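Long-range contacts in proteasome accessory factor B/C (PafBC) (Paenarthrobacter aurescens, PDB 6SJ9), which probably acts as a transcriptional regulator of the bacterial DNA damage response, combining winged helix-turn-helix domains with WYL domains: residues R164-Q168 against R205-L209; R188-Y193 against L236-E241. All coordinates share one frame. Residues are numbered along the deposited sequence.

Both contacts involve the first WYL domain, and their segments alternate along the chain. Contact 1 lies inside the bent Sm-like sheet, where strand 163-168 faces strand 203-208; contact 2 lies where the hairpin turn at the start of strand 191-198 meets segment 236-241, which begins in helix 232-237. Their centres are about 14 Å apart. They meet because strands 191-198 and 203-208 are antiparallel neighbours: Leu-209 N lies 3.0 Å from Trp-192 O, probably as a hydrogen bond. Nearby, Phe-207 O packs 3.6 Å from Tyr-193 CB. The potassium ligands, from Leu-16 to Ser-85, include no residue of either contact.

Contact 1 of 2, residues R164-Q168 against R205-L209; sequences RFGYQ and RVFRL
A buried aromatic cluster lies inside the Sm-like fold of the first WYL domain, where a strongly bent antiparallel sheet brings its first and fourth strands face to face. Strands 164-168 and 205-208 are not hydrogen-bonded neighbours: their axes cross at 86°, 8.6 Å apart at closest approach, with Tyr-167 CA 7.9 Å from Phe-207 CA. Both backbones are extended, so alternation sends Phe-165 and Tyr-167 to the same side, separated by Gly-166. Phe-165 (chi1 p) directs its edge at the face of Phe-207 (chi1 m), with CZ 3.9 Å from Phe-207 CG, centroids 5.2 Å apart and planes at 87°. Phe-207 in turn presents its own edge to the face of Tyr-167 (chi1 t): centroids 5.1 Å, planes 86°, Phe-207 CD1 to Tyr-167 CD2 3.9 Å. Two successive T-shaped stacks thus bridge the gap between strands too far apart to pair. Tyrosine suits its place because the ring packs while the hydroxyl spans to the facing backbone: Arg-208 N donates to Tyr-167 OH at 3.0 Å (149° at the hydrogen), giving the buried hydroxyl a backbone partner as acceptor. Strand 163-168 bonds through its backbone to Arg-178 and Glu-176 of strand 175-188 along one edge and to Thr-213 and Ser-217 along the other, while Phe-207 also touches Val-180 of strand 175-188.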
# COMPACT_ATOMS: atom_id res chain seq x y z
N ARG A 164 -11.47 -18.65 -21.24
CA ARG A 164 -10.79 -19.93 -21.02
C ARG A 164 -9.43 -19.67 -20.38
O ARG A 164 -8.80 -18.63 -20.59
CB ARG A 164 -10.70 -20.72 -22.34
CG ARG A 164 -9.34 -21.04 -22.92
CD ARG A 164 -9.45 -21.23 -24.43
NE ARG A 164 -10.70 -21.90 -24.76
CZ ARG A 164 -11.35 -21.80 -25.93
NH1 ARG A 164 -10.89 -21.03 -26.92
NH2 ARG A 164 -12.52 -22.43 -26.08
N PHE A 165 -9.00 -20.62 -19.55
CA PHE A 165 -7.73 -20.47 -18.83
C PHE A 165 -7.30 -21.82 -18.29
O PHE A 165 -8.13 -22.74 -18.08
CB PHE A 165 -7.77 -19.50 -17.65
CG PHE A 165 -8.88 -19.77 -16.69
CD1 PHE A 165 -8.68 -20.60 -15.58
CD2 PHE A 165 -10.16 -19.25 -16.93
CE1 PHE A 165 -9.75 -20.88 -14.72
CE2 PHE A 165 -11.20 -19.51 -16.06
CZ PHE A 165 -11.03 -20.33 -14.98
N GLY A 166 -5.99 -21.95 -18.10
CA GLY A 166 -5.44 -23.12 -17.44
C GLY A 166 -5.70 -23.08 -15.95
O GLY A 166 -5.52 -22.05 -15.30
N TYR A 167 -6.13 -24.20 -15.39
CA TYR A 167 -6.47 -24.25 -13.98
C TYR A 167 -5.91 -25.51 -13.34
O TYR A 167 -6.19 -26.62 -13.81
CB TYR A 167 -7.97 -24.20 -13.73
CG TYR A 167 -8.22 -23.88 -12.29
CD1 TYR A 167 -7.88 -22.64 -11.80
CD2 TYR A 167 -8.79 -24.80 -11.44
CE1 TYR A 167 -8.10 -22.30 -10.50
CE2 TYR A 167 -9.01 -24.48 -10.09
CZ TYR A 167 -8.64 -23.23 -9.63
OH TYR A 167 -8.83 -22.86 -8.33
N GLN A 168 -5.14 -25.35 -12.27
CA GLN A 168 -4.63 -26.51 -11.56
C GLN A 168 -5.68 -27.02 -10.58
O GLN A 168 -5.88 -26.47 -9.49
CB GLN A 168 -3.31 -26.18 -10.86
CG GLN A 168 -2.56 -27.44 -10.51
CD GLN A 168 -1.09 -27.32 -10.80
OE1 GLN A 168 -0.58 -27.95 -11.73
NE2 GLN A 168 -0.39 -26.50 -10.01
N ARG A 205 -18.81 -22.82 -10.52
CA ARG A 205 -17.53 -23.22 -9.93
C ARG A 205 -16.80 -21.96 -9.48
O ARG A 205 -17.03 -20.86 -10.00
CB ARG A 205 -16.62 -23.99 -10.90
CG ARG A 205 -17.08 -25.39 -11.28
CD ARG A 205 -16.78 -26.32 -10.10
NE ARG A 205 -17.13 -27.71 -10.34
CZ ARG A 205 -18.37 -28.16 -10.52
NH1 ARG A 205 -19.39 -27.30 -10.49
NH2 ARG A 205 -18.61 -29.47 -10.68
N VAL A 206 -15.97 -22.14 -8.45
CA VAL A 206 -15.14 -21.09 -7.90
C VAL A 206 -13.69 -21.44 -8.18
O VAL A 206 -13.26 -22.58 -7.98
CB VAL A 206 -15.41 -20.90 -6.41
CG1 VAL A 206 -14.74 -19.62 -5.97
CG2 VAL A 206 -16.89 -20.86 -6.14
N PHE A 207 -12.96 -20.47 -8.71
CA PHE A 207 -11.57 -20.61 -9.09
C PHE A 207 -10.72 -19.63 -8.29
O PHE A 207 -10.99 -18.43 -8.32
CB PHE A 207 -11.44 -20.31 -10.59
CG PHE A 207 -12.30 -21.20 -11.45
CD1 PHE A 207 -11.88 -22.48 -11.80
CD2 PHE A 207 -13.55 -20.78 -11.85
CE1 PHE A 207 -12.67 -23.31 -12.59
CE2 PHE A 207 -14.34 -21.58 -12.67
CZ PHE A 207 -13.90 -22.85 -13.03
N ARG A 208 -9.68 -20.12 -7.62
CA ARG A 208 -8.71 -19.23 -7.00
C ARG A 208 -7.77 -18.65 -8.05
O ARG A 208 -7.23 -19.38 -8.87
CB ARG A 208 -7.89 -19.93 -5.92
CG ARG A 208 -8.64 -20.82 -4.97
CD ARG A 208 -7.63 -21.45 -3.96
NE ARG A 208 -6.77 -20.38 -3.44
CZ ARG A 208 -6.96 -19.72 -2.30
NH1 ARG A 208 -6.10 -18.76 -1.94
NH2 ARG A 208 -8.02 -19.99 -1.54
N LEU A 209 -7.65 -17.33 -8.10
CA LEU A 209 -6.81 -16.71 -9.13
C LEU A 209 -5.37 -17.22 -9.06
O LEU A 209 -4.75 -17.50 -10.10
CB LEU A 209 -6.83 -15.18 -9.00
CG LEU A 209 -7.72 -14.36 -9.92
CD1 LEU A 209 -9.14 -14.78 -9.76
CD2 LEU A 209 -7.63 -12.85 -9.62

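Contact 2 of 2, residues R188-Y193 against L236-E241; sequences RFGQWY and LDELNE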
# COMPACT_ATOMS: atom_id res chain seq x y z
N ARG A 188 -11.99 -13.29 -0.38
CA ARG A 188 -12.20 -13.74 0.99
C ARG A 188 -10.89 -14.25 1.55
O ARG A 188 -10.17 -14.99 0.87
CB ARG A 188 -13.33 -14.74 1.16
CG ARG A 188 -14.64 -14.01 1.33
CD ARG A 188 -15.76 -14.72 0.65
NE ARG A 188 -17.06 -14.05 0.77
CZ ARG A 188 -17.34 -12.80 0.39
NH1 ARG A 188 -16.40 -12.00 -0.15
NH2 ARG A 188 -18.59 -12.34 0.52
N PHE A 189 -10.60 -13.85 2.80
CA PHE A 189 -9.37 -14.20 3.50
C PHE A 189 -8.15 -13.59 2.80
O PHE A 189 -7.06 -14.17 2.82
CB PHE A 189 -9.23 -15.72 3.58
CG PHE A 189 -10.54 -16.43 3.82
CD1 PHE A 189 -11.25 -16.25 4.99
CD2 PHE A 189 -11.07 -17.27 2.85
CE1 PHE A 189 -12.47 -16.91 5.20
CE2 PHE A 189 -12.29 -17.93 3.04
CZ PHE A 189 -12.99 -17.75 4.23
N GLY A 190 -8.33 -12.40 2.23
CA GLY A 190 -7.28 -11.74 1.47
C GLY A 190 -7.07 -12.25 0.05
O GLY A 190 -6.39 -11.57 -0.73
N GLN A 191 -7.67 -13.38 -0.33
CA GLN A 191 -7.38 -14.05 -1.60
C GLN A 191 -8.53 -13.91 -2.59
O GLN A 191 -9.70 -14.01 -2.22
CB GLN A 191 -7.10 -15.54 -1.34
CG GLN A 191 -5.84 -15.80 -0.50
CD GLN A 191 -4.65 -15.00 -1.03
OE1 GLN A 191 -4.30 -13.94 -0.48
NE2 GLN A 191 -4.02 -15.49 -2.10
N TRP A 192 -8.18 -13.76 -3.88
CA TRP A 192 -9.16 -13.44 -4.90
C TRP A 192 -9.61 -14.69 -5.66
O TRP A 192 -8.83 -15.59 -5.97
CB TRP A 192 -8.61 -12.43 -5.88
CG TRP A 192 -8.65 -11.01 -5.39
CD1 TRP A 192 -7.67 -10.34 -4.68
CD2 TRP A 192 -9.73 -10.10 -5.52
NE1 TRP A 192 -8.07 -9.05 -4.42
CE2 TRP A 192 -9.34 -8.88 -4.90
CE3 TRP A 192 -11.01 -10.19 -6.08
CZ2 TRP A 192 -10.17 -7.75 -4.84
CZ3 TRP A 192 -11.85 -9.06 -6.02
CH2 TRP A 192 -11.42 -7.85 -5.40
N TYR A 193 -10.88 -14.69 -6.01
CA TYR A 193 -11.55 -15.81 -6.63
C TYR A 193 -12.36 -15.29 -7.81
O TYR A 193 -12.88 -14.18 -7.76
CB TYR A 193 -12.55 -16.49 -5.68
CG TYR A 193 -11.91 -17.07 -4.43
CD1 TYR A 193 -11.54 -16.25 -3.37
CD2 TYR A 193 -11.67 -18.43 -4.32
CE1 TYR A 193 -10.95 -16.80 -2.22
CE2 TYR A 193 -11.08 -18.98 -3.18
CZ TYR A 193 -10.72 -18.16 -2.14
OH TYR A 193 -10.13 -18.70 -1.01
N LEU A 236 -19.68 -16.72 -2.52
CA LEU A 236 -18.34 -16.63 -1.96
C LEU A 236 -18.34 -16.90 -0.45
O LEU A 236 -17.42 -17.55 0.07
CB LEU A 236 -17.75 -15.25 -2.27
CG LEU A 236 -17.41 -14.77 -3.69
CD1 LEU A 236 -17.74 -13.27 -3.86
CD2 LEU A 236 -15.93 -14.99 -3.98
N ASP A 237 -19.38 -16.43 0.26
CA ASP A 237 -19.54 -16.75 1.67
C ASP A 237 -19.54 -18.25 1.92
O ASP A 237 -19.03 -18.70 2.95
CB ASP A 237 -20.84 -16.14 2.22
CG ASP A 237 -20.73 -14.65 2.58
OD1 ASP A 237 -19.62 -14.08 2.46
OD2 ASP A 237 -21.76 -14.07 3.00
N GLU A 238 -20.08 -19.04 0.99
CA GLU A 238 -20.03 -20.48 1.20
C GLU A 238 -18.60 -21.03 1.14
O GLU A 238 -18.36 -22.17 1.55
CB GLU A 238 -20.97 -21.20 0.22
CG GLU A 238 -21.09 -22.68 0.54
CD GLU A 238 -22.21 -23.40 -0.19
OE1 GLU A 238 -22.96 -22.76 -0.97
OE2 GLU A 238 -22.38 -24.62 0.11
N LEU A 239 -17.64 -20.25 0.65
CA LEU A 239 -16.25 -20.71 0.62
C LEU A 239 -15.75 -20.98 2.04
O LEU A 239 -16.05 -20.24 2.98
CB LEU A 239 -15.36 -19.68 -0.07
CG LEU A 239 -15.37 -19.70 -1.59
CD1 LEU A 239 -14.35 -18.69 -2.10
CD2 LEU A 239 -15.06 -21.11 -2.09
N ASN A 240 -14.98 -22.05 2.17
CA ASN A 240 -14.34 -22.46 3.42
C ASN A 240 -12.83 -22.23 3.35
O ASN A 240 -12.19 -22.55 2.35
CB ASN A 240 -14.65 -23.93 3.73
CG ASN A 240 -16.09 -24.13 4.19
OD1 ASN A 240 -16.62 -23.32 4.95
ND2 ASN A 240 -16.72 -25.21 3.73
N GLU A 241 -12.29 -21.64 4.42
CA GLU A 241 -10.89 -21.27 4.47
C GLU A 241 -10.01 -22.50 4.25
O GLU A 241 -10.39 -23.63 4.56
CB GLU A 241 -10.57 -20.69 5.85
CG GLU A 241 -9.35 -19.82 5.96
CD GLU A 241 -9.33 -19.06 7.27
OE1 GLU A 241 -8.74 -17.95 7.31
OE2 GLU A 241 -9.98 -19.53 8.24
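Residues 188-191 form a type I' beta turn, closed by Arg-188 N to Gln-191 O (3.0 Å) and Gln-191 N to Arg-188 O (3.2 Å); Phe-189 and Gly-190 both take positive phi, which glycine adopts without strain. In the 236-241 segment, which begins in helix 232-237, Leu-239 N bonds to Leu-236 O (2.8 Å), and Leu-239 to Glu-241 are extended. Arginine is long enough to run past Leu-236, whose CB sits over the guanidinium 3.3 Å from Arg-188 NE, and make a salt bridge to Asp-237 OD1 from NH2 (2.8 Å) and NE (3.1 Å). Trp-192 and Tyr-193 open the Trp-Tyr-Leu sequence that names the WYL domain. By strand alternation Tyr-193 faces the 236-241 segment, and Leu-239 CD1 makes a CH-pi contact 3.4 Å from its ring centroid, while the CA-to-CB bond of Trp-192 is directed away and its ring pairs edge-to-face with Phe-150. The Phe-189 ring receives Glu-241 CG over its face, 4.1 Å from the centroid, leaving the Glu-241 carboxylate to salt-bridge Arg-283.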